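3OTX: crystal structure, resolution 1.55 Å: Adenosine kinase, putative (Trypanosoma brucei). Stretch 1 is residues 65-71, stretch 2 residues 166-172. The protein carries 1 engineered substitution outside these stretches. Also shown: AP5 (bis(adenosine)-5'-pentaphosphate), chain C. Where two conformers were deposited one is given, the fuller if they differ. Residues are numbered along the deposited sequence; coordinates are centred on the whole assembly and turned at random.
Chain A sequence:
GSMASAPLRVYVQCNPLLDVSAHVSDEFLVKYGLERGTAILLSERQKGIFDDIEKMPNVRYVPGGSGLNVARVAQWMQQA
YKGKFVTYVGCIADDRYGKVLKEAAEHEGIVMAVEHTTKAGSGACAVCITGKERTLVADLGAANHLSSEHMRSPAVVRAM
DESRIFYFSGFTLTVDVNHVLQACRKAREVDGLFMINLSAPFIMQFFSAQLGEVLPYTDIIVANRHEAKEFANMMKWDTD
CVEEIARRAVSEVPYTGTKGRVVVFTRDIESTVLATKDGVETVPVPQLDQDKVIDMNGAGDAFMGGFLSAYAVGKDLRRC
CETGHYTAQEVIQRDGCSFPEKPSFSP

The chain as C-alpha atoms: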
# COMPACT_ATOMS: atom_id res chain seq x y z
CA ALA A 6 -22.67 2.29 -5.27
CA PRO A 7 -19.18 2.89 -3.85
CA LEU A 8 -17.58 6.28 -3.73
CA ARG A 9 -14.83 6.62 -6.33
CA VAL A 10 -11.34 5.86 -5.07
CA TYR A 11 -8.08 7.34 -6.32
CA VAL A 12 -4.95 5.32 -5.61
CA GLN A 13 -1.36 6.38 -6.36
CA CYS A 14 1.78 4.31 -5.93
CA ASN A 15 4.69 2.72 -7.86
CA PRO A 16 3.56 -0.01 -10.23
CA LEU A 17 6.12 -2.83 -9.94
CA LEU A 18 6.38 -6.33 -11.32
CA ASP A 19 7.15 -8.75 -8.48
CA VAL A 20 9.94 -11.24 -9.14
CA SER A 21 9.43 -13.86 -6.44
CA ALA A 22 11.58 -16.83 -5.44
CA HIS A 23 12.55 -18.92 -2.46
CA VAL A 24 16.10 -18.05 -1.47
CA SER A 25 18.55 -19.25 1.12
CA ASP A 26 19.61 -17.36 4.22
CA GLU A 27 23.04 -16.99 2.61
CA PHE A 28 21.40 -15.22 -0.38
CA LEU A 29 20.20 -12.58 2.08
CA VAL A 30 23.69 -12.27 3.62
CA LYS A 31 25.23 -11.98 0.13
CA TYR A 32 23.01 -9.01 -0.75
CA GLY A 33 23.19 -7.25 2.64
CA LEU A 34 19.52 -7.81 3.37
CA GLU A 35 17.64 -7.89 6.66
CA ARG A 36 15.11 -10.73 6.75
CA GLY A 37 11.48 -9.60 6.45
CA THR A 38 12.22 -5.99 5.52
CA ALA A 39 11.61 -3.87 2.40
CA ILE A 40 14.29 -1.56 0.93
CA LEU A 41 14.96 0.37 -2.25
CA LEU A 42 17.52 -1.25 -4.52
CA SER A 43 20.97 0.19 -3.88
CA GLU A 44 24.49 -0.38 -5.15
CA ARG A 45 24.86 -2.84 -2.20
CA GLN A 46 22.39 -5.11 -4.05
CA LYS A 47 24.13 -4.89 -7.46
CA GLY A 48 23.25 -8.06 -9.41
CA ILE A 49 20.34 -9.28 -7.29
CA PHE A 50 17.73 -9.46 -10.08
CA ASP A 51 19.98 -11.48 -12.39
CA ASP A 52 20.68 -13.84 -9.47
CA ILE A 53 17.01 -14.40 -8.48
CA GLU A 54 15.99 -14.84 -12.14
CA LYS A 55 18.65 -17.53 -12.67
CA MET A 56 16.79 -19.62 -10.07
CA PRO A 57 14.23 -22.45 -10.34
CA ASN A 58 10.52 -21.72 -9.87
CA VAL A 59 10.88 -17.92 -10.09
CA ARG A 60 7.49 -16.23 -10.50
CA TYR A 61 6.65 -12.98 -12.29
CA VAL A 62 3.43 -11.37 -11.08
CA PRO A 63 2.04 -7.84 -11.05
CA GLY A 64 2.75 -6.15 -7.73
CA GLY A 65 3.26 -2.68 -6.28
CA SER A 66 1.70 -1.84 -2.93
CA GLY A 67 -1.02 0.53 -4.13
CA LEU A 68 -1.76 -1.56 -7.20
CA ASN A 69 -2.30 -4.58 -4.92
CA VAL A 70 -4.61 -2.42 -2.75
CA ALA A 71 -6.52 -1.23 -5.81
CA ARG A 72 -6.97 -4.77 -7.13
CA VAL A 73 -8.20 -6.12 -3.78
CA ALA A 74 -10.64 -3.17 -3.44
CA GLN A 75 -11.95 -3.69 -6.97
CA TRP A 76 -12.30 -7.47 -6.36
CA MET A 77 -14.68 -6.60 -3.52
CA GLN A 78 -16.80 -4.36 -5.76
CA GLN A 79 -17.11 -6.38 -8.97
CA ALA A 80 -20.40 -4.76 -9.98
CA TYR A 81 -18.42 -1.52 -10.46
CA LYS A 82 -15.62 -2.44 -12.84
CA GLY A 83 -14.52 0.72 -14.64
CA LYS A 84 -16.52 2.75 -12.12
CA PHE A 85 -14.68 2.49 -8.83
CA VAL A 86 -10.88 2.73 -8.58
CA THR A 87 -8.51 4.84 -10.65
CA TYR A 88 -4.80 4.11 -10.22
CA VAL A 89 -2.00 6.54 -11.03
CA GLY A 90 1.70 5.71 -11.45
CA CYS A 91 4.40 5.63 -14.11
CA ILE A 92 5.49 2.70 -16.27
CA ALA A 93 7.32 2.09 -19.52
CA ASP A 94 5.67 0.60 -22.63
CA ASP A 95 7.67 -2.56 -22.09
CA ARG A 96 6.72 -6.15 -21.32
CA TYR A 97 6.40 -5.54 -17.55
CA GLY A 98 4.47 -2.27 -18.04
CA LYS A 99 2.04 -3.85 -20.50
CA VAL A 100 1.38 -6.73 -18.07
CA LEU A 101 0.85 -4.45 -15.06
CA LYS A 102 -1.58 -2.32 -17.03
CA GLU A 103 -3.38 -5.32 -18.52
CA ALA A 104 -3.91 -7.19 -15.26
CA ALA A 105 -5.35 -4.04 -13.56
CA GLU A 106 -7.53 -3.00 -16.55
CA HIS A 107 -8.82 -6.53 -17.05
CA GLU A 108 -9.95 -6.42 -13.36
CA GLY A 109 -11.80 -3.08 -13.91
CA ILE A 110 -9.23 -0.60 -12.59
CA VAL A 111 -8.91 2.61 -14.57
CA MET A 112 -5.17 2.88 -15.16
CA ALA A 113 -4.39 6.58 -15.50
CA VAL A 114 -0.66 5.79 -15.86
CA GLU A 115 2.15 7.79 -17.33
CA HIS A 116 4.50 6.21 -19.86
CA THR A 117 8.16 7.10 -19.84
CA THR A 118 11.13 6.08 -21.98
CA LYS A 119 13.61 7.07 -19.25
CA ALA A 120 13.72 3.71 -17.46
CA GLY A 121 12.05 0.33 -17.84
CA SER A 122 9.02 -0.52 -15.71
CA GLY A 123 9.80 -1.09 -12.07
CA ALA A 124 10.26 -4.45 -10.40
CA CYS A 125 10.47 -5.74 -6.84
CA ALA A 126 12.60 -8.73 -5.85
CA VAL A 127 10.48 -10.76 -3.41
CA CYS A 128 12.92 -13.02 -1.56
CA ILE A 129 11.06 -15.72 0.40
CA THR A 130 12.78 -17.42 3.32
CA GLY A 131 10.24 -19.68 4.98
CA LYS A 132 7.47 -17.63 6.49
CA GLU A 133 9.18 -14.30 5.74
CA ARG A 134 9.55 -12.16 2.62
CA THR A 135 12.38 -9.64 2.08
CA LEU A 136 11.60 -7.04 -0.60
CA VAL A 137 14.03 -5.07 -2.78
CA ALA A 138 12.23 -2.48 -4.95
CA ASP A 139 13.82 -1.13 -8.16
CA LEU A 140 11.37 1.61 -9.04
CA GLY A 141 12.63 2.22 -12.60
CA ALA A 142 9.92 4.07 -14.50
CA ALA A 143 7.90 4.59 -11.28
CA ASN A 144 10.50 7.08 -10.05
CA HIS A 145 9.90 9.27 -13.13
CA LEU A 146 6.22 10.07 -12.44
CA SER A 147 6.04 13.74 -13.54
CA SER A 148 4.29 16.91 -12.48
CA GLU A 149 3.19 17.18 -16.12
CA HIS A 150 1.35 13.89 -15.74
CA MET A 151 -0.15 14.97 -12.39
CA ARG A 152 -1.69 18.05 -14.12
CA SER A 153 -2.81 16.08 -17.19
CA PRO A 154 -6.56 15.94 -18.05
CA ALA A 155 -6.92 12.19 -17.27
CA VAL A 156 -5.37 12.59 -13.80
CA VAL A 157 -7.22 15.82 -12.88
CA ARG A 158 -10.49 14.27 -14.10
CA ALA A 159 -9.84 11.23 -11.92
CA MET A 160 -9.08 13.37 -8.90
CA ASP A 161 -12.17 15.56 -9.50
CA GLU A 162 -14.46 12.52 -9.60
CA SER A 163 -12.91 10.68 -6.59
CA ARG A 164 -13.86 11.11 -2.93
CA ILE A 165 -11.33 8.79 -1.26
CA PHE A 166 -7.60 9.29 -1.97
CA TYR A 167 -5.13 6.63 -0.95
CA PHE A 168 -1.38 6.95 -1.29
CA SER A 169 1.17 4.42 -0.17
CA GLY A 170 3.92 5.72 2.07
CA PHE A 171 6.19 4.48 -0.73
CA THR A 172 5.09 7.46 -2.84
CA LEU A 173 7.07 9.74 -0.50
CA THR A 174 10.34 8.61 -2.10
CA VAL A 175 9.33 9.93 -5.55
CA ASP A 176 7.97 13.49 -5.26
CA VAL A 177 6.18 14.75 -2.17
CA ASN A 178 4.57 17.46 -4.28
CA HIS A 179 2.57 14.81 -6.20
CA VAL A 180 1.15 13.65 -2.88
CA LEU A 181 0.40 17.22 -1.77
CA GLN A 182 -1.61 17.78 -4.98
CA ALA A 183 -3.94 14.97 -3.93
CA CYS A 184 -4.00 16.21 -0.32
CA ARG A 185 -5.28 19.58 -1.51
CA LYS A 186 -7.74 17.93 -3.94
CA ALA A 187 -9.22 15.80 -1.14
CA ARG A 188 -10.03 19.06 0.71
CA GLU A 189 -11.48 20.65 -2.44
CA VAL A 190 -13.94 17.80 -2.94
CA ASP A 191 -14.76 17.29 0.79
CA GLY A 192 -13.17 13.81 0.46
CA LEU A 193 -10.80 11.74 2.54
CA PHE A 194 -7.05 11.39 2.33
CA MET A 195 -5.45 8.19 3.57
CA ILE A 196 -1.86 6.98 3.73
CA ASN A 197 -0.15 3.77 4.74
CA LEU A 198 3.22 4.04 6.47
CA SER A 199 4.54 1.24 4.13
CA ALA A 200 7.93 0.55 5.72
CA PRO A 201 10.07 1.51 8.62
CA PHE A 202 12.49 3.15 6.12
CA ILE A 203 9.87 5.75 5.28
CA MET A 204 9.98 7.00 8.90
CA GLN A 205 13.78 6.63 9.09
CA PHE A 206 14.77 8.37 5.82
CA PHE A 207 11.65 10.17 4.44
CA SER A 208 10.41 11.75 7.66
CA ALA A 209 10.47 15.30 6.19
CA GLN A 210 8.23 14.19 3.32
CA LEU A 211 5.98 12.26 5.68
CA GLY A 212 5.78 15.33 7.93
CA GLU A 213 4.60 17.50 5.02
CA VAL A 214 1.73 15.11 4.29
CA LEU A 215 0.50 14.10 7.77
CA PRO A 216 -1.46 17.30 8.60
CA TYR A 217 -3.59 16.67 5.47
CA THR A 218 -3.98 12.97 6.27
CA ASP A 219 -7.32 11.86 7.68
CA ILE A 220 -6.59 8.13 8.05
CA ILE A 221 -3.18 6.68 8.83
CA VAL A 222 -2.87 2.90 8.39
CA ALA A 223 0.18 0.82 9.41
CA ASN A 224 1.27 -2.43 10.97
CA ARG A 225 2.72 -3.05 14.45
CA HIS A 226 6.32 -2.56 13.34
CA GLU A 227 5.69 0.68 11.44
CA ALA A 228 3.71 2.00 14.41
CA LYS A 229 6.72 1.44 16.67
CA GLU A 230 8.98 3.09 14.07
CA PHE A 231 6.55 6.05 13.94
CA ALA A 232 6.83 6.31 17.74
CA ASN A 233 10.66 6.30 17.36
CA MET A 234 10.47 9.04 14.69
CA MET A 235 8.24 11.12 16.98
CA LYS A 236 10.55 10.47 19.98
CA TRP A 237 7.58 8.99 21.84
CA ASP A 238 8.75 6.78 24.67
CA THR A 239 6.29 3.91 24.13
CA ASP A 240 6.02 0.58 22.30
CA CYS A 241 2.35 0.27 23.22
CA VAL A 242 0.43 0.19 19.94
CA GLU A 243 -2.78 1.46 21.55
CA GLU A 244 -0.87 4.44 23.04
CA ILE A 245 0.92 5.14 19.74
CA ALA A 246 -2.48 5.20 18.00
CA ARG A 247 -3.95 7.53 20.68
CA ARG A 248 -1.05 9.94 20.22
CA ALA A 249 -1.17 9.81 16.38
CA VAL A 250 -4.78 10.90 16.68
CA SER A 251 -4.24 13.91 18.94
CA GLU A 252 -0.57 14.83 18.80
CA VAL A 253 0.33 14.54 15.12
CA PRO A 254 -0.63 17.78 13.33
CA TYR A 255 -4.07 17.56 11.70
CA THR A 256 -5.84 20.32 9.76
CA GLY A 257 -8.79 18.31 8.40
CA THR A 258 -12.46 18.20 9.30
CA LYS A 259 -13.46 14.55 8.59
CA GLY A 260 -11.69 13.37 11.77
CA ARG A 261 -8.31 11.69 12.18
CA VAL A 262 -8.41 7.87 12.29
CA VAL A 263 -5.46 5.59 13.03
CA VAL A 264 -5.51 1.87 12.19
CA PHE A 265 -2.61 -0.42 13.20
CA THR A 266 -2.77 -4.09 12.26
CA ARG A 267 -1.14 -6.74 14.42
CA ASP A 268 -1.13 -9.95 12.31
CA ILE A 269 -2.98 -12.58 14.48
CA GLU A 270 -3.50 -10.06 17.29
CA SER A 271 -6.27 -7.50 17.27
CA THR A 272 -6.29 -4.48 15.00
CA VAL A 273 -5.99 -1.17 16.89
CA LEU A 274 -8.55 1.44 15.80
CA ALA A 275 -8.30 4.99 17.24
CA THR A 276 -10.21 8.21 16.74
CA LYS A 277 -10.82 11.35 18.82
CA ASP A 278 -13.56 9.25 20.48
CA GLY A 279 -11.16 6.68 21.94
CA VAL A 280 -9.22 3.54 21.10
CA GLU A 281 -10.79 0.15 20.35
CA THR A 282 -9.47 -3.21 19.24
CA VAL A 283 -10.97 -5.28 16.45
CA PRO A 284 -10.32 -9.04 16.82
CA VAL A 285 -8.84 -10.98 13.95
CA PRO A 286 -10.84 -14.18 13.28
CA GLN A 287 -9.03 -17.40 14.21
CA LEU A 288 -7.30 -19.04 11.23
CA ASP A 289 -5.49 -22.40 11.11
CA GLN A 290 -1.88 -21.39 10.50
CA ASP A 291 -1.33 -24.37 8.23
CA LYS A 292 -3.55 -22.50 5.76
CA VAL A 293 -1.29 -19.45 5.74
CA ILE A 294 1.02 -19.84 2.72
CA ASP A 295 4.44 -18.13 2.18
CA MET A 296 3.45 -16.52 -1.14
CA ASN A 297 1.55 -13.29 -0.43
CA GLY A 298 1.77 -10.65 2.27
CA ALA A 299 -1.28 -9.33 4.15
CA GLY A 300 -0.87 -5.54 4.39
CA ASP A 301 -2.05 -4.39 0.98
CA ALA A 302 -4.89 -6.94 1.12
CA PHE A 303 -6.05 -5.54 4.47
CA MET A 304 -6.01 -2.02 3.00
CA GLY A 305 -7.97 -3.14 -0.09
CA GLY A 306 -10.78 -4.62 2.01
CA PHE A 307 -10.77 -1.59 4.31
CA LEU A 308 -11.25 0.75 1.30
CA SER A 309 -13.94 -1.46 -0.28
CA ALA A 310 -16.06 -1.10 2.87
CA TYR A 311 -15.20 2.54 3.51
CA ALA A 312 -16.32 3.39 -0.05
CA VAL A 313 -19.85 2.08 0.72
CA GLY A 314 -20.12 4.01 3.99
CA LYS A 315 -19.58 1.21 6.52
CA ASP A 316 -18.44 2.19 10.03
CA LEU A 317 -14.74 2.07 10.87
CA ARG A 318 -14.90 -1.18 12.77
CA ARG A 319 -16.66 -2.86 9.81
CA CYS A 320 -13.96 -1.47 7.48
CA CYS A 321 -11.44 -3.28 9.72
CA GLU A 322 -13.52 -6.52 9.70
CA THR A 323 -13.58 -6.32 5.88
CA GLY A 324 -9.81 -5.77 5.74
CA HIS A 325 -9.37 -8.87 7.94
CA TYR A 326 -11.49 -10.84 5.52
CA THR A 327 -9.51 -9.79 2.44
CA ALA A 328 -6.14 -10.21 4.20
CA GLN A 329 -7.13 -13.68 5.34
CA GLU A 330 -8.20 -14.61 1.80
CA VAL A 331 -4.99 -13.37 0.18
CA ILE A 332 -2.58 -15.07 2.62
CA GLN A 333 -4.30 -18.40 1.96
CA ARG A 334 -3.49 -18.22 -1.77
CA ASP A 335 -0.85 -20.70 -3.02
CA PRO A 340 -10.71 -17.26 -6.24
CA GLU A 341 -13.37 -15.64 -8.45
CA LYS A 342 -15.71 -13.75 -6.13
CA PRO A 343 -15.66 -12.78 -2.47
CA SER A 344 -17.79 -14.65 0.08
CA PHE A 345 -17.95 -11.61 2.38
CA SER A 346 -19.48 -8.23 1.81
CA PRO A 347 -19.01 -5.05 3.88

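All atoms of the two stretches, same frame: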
# COMPACT_ATOMS: atom_id res chain seq x y z
N GLY A 65 3.38 -4.10 -6.65
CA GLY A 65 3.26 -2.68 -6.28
C GLY A 65 2.22 -2.58 -5.18
O GLY A 65 1.12 -3.08 -5.31
N SER A 66 2.58 -1.91 -4.09
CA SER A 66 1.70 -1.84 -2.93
C SER A 66 0.32 -1.28 -3.26
O SER A 66 -0.70 -1.98 -3.06
CB SER A 66 2.36 -1.00 -1.83
OG SER A 66 1.47 -0.87 -0.75
N GLY A 67 0.28 -0.08 -3.80
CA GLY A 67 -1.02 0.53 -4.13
C GLY A 67 -1.75 -0.23 -5.22
O GLY A 67 -2.97 -0.25 -5.24
N LEU A 68 -1.04 -0.84 -6.17
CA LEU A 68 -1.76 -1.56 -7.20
C LEU A 68 -2.40 -2.82 -6.61
O LEU A 68 -3.55 -3.17 -6.92
CB LEU A 68 -0.80 -1.88 -8.36
CG LEU A 68 -1.45 -2.49 -9.59
CD1 LEU A 68 -2.55 -1.53 -10.11
CD2 LEU A 68 -0.36 -2.69 -10.66
N ASN A 69 -1.69 -3.50 -5.69
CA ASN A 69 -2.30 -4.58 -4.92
C ASN A 69 -3.59 -4.12 -4.19
O ASN A 69 -4.61 -4.81 -4.23
CB ASN A 69 -1.32 -5.09 -3.87
CG ASN A 69 -0.16 -5.84 -4.46
OD1 ASN A 69 -0.20 -6.37 -5.59
ND2 ASN A 69 0.88 -5.95 -3.66
N VAL A 70 -3.49 -2.97 -3.53
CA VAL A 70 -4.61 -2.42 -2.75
C VAL A 70 -5.78 -2.18 -3.70
O VAL A 70 -6.92 -2.56 -3.41
CB VAL A 70 -4.23 -1.12 -2.02
CG1 VAL A 70 -5.48 -0.45 -1.43
CG2 VAL A 70 -3.24 -1.41 -0.89
N ALA A 71 -5.47 -1.55 -4.85
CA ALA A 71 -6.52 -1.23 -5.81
C ALA A 71 -7.19 -2.50 -6.33
O ALA A 71 -8.42 -2.56 -6.48
CB ALA A 71 -5.91 -0.48 -6.99
N PHE A 166 -8.93 9.22 -1.38
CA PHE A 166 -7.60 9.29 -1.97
C PHE A 166 -6.69 8.48 -1.09
O PHE A 166 -6.60 8.73 0.12
CB PHE A 166 -7.16 10.76 -2.04
CG PHE A 166 -8.04 11.60 -2.93
CD1 PHE A 166 -9.27 12.09 -2.46
CD2 PHE A 166 -7.65 11.89 -4.24
CE1 PHE A 166 -10.08 12.86 -3.27
CE2 PHE A 166 -8.49 12.66 -5.07
CZ PHE A 166 -9.68 13.14 -4.58
N TYR A 167 -6.03 7.48 -1.69
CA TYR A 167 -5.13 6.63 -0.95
C TYR A 167 -3.77 6.65 -1.62
O TYR A 167 -3.64 6.30 -2.82
CB TYR A 167 -5.65 5.19 -0.89
CG TYR A 167 -4.61 4.23 -0.37
CD1 TYR A 167 -4.24 4.24 0.97
CD2 TYR A 167 -3.97 3.36 -1.24
CE1 TYR A 167 -3.26 3.37 1.44
CE2 TYR A 167 -3.00 2.49 -0.77
CZ TYR A 167 -2.66 2.52 0.55
OH TYR A 167 -1.69 1.65 1.00
N PHE A 168 -2.76 7.03 -0.85
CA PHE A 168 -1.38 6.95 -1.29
C PHE A 168 -0.61 6.02 -0.40
O PHE A 168 -0.79 6.05 0.81
CB PHE A 168 -0.71 8.32 -1.21
CG PHE A 168 -0.99 9.20 -2.38
CD1 PHE A 168 -2.31 9.57 -2.72
CD2 PHE A 168 0.06 9.73 -3.11
CE1 PHE A 168 -2.56 10.40 -3.83
CE2 PHE A 168 -0.18 10.58 -4.20
CZ PHE A 168 -1.51 10.91 -4.55
N SER A 169 0.24 5.18 -0.99
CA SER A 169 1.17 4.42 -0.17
C SER A 169 2.24 5.36 0.38
O SER A 169 2.60 6.36 -0.26
CB SER A 169 1.83 3.33 -1.00
OG SER A 169 2.75 3.90 -1.90
N GLY A 170 2.77 5.01 1.55
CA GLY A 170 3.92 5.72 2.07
C GLY A 170 5.08 5.66 1.08
O GLY A 170 5.88 6.57 1.01
N PHE A 171 5.15 4.59 0.31
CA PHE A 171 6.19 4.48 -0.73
C PHE A 171 6.22 5.59 -1.76
O PHE A 171 7.29 5.87 -2.32
CB PHE A 171 6.02 3.15 -1.45
CG PHE A 171 6.31 1.93 -0.61
CD1 PHE A 171 5.35 0.90 -0.54
CD2 PHE A 171 7.52 1.78 0.04
CE1 PHE A 171 5.66 -0.30 0.18
CE2 PHE A 171 7.85 0.58 0.78
CZ PHE A 171 6.91 -0.44 0.84
N THR A 172 5.09 6.28 -1.95
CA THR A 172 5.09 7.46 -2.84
C THR A 172 5.97 8.60 -2.34
O THR A 172 6.37 9.43 -3.13
CB THR A 172 3.67 8.02 -3.09
OG1 THR A 172 3.11 8.46 -1.86
CG2 THR A 172 2.77 6.93 -3.70
PA AP5 C . -0.26 -7.80 9.25
O1A AP5 C . 0.75 -8.92 9.46
O2A AP5 C . -0.38 -6.85 10.44
O3A AP5 C . 0.06 -6.88 7.97
PB AP5 C . 1.51 -6.41 7.45
O1B AP5 C . 2.57 -6.52 8.50
O2B AP5 C . 1.32 -5.08 6.80
O3B AP5 C . 1.74 -7.53 6.35
PG AP5 C . 3.03 -8.09 5.60
O1G AP5 C . 2.71 -9.49 5.17
O2G AP5 C . 4.28 -8.14 6.45
O3G AP5 C . 3.05 -7.15 4.37
PD AP5 C . 4.08 -7.07 3.13
O1D AP5 C . 5.20 -8.10 3.19
O2D AP5 C . 4.44 -5.62 3.01
O3D AP5 C . 3.13 -7.55 1.92
PE AP5 C . 2.14 -6.60 1.06
O1E AP5 C . 1.49 -5.60 1.97
O2E AP5 C . 1.24 -7.48 0.20
O5F AP5 C . -1.65 -8.47 8.83
C5F AP5 C . -2.75 -7.68 8.40
C4F AP5 C . -4.03 -8.45 8.62
O4F AP5 C . -3.94 -9.73 7.97
C3F AP5 C . -4.31 -8.82 10.07
O3F AP5 C . -5.01 -7.77 10.70
C2F AP5 C . -5.08 -10.11 9.96
O2F AP5 C . -6.43 -9.83 9.67
C1F AP5 C . -4.46 -10.76 8.72
N9A AP5 C . -3.34 -11.69 9.03
C8A AP5 C . -1.98 -11.48 8.78
N7A AP5 C . -1.31 -12.59 9.20
C5A AP5 C . -2.21 -13.48 9.68
C6A AP5 C . -2.09 -14.76 10.18
N6A AP5 C . -0.93 -15.42 10.19
N1A AP5 C . -3.23 -15.42 10.58
C2A AP5 C . -4.49 -14.85 10.46
N3A AP5 C . -4.59 -13.57 9.95
C4A AP5 C . -3.48 -12.92 9.55
O5J AP5 C . 3.16 -5.78 0.10
C5J AP5 C . 3.97 -6.48 -0.83
C4J AP5 C . 4.11 -5.53 -2.01
O4J AP5 C . 4.97 -4.43 -1.67
C3J AP5 C . 4.81 -6.16 -3.22
O3J AP5 C . 3.80 -6.43 -4.20
C2J AP5 C . 5.83 -5.10 -3.67
O2J AP5 C . 5.80 -4.84 -5.07
C1J AP5 C . 5.39 -3.89 -2.90
N9B AP5 C . 6.46 -2.90 -2.70
C8B AP5 C . 7.66 -3.15 -2.07
N7B AP5 C . 8.38 -2.00 -2.13
C5B AP5 C . 7.64 -1.04 -2.78
C6B AP5 C . 7.89 0.30 -3.10
N6B AP5 C . 9.06 0.92 -2.87
N1B AP5 C . 6.90 0.94 -3.80
C2B AP5 C . 5.68 0.39 -4.10
N3B AP5 C . 5.45 -0.94 -3.82
C4B AP5 C . 6.42 -1.62 -3.14

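The start of a helix (Ser 66 to Ala 71, continuing beyond the stretch) packs against the strand and following 3-10 turn of residues 166-172, with an adenosine of AP5 bound beside the junction. Helix and strand run roughly antiparallel, at 141° between their N-to-C directions, and their axes come within 8.5 Å. No hydrogen bond crosses between the stretches; they meet through van der Waals contacts that bury 204 Å², both sides summed, and through a ligand that touches both.

Gly 65, at the N-cap position, does not touch stretch 2. Its phi/psi of 92/128 would jam a CB against the preceding carbonyl oxygen, so glycine suits the site. Its backbone is fully used: Gly 65 N donates to AP5 O2J at 3.0 Å and, weakly, to AP5 O3J at 3.4 Å, while Gly 65 O accepts from Asn 69 N at 2.9 Å in the first turn of the helix.

Ser 66 has the widest set of contacts in stretch 1. Its amide, free at the helix start, donates to the adenine at 3.0 Å from Ser 66 N to AP5 N3B. Its side chain, chi1 t, points toward stretch 2 and lies among three residues: Ser 66 CB is 3.8 Å from Phe 171 CD1, at the edge of that ring, and Ser 66 OG lies 4.2 Å from Ser 169 CB and 4.4 Å from Tyr 167 OH. The last distance is too long for a hydrogen bond; the buried Ser 66 hydroxyl finds its partner elsewhere in the structure. Phe 171, chi1 m, presents one ring face to AP5 C6B, and its CB approaches AP5 N1B at 3.3 Å, so the same adenine is held by an amide of stretch 1 and covered by an aromatic ring of stretch 2. The turn carrying that ring is braced by Thr 172, whose OG1 donates to Ser 169 O at 2.7 Å and whose N donates to the same oxygen at 3.0 Å.

Gly 67 marks the closest backbone approach, its CA 6.0 Å from the CA of Ser 169. The edge of the Tyr 167 ring faces it, with Gly 67 CA 4.4 Å from Tyr 167 CE2; an ideal CB would point toward the strand and stand 4.4 Å from that same carbon, so this contact alone does not demand glycine.

Leu 68 and Asn 69 lie out of reach of the strand. Leu 68 is buried elsewhere, whereas Asn 69 serves the ligand, donating from ND2 to AP5 O3J at 3.0 Å.

Val 70, one helical turn after Ser 66, again points toward stretch 2. Val 70 CG2 packs 3.9 Å from Tyr 167 CE2, an apolar contact well suited to a compact branched side chain. Tyr 167, chi1 t, thus reaches along the helix from Val 70 past Gly 67 to Ser 66. Its neighbour Phe 168 points away, as strand alternation requires. Ala 71, its CB sideways, makes no contact.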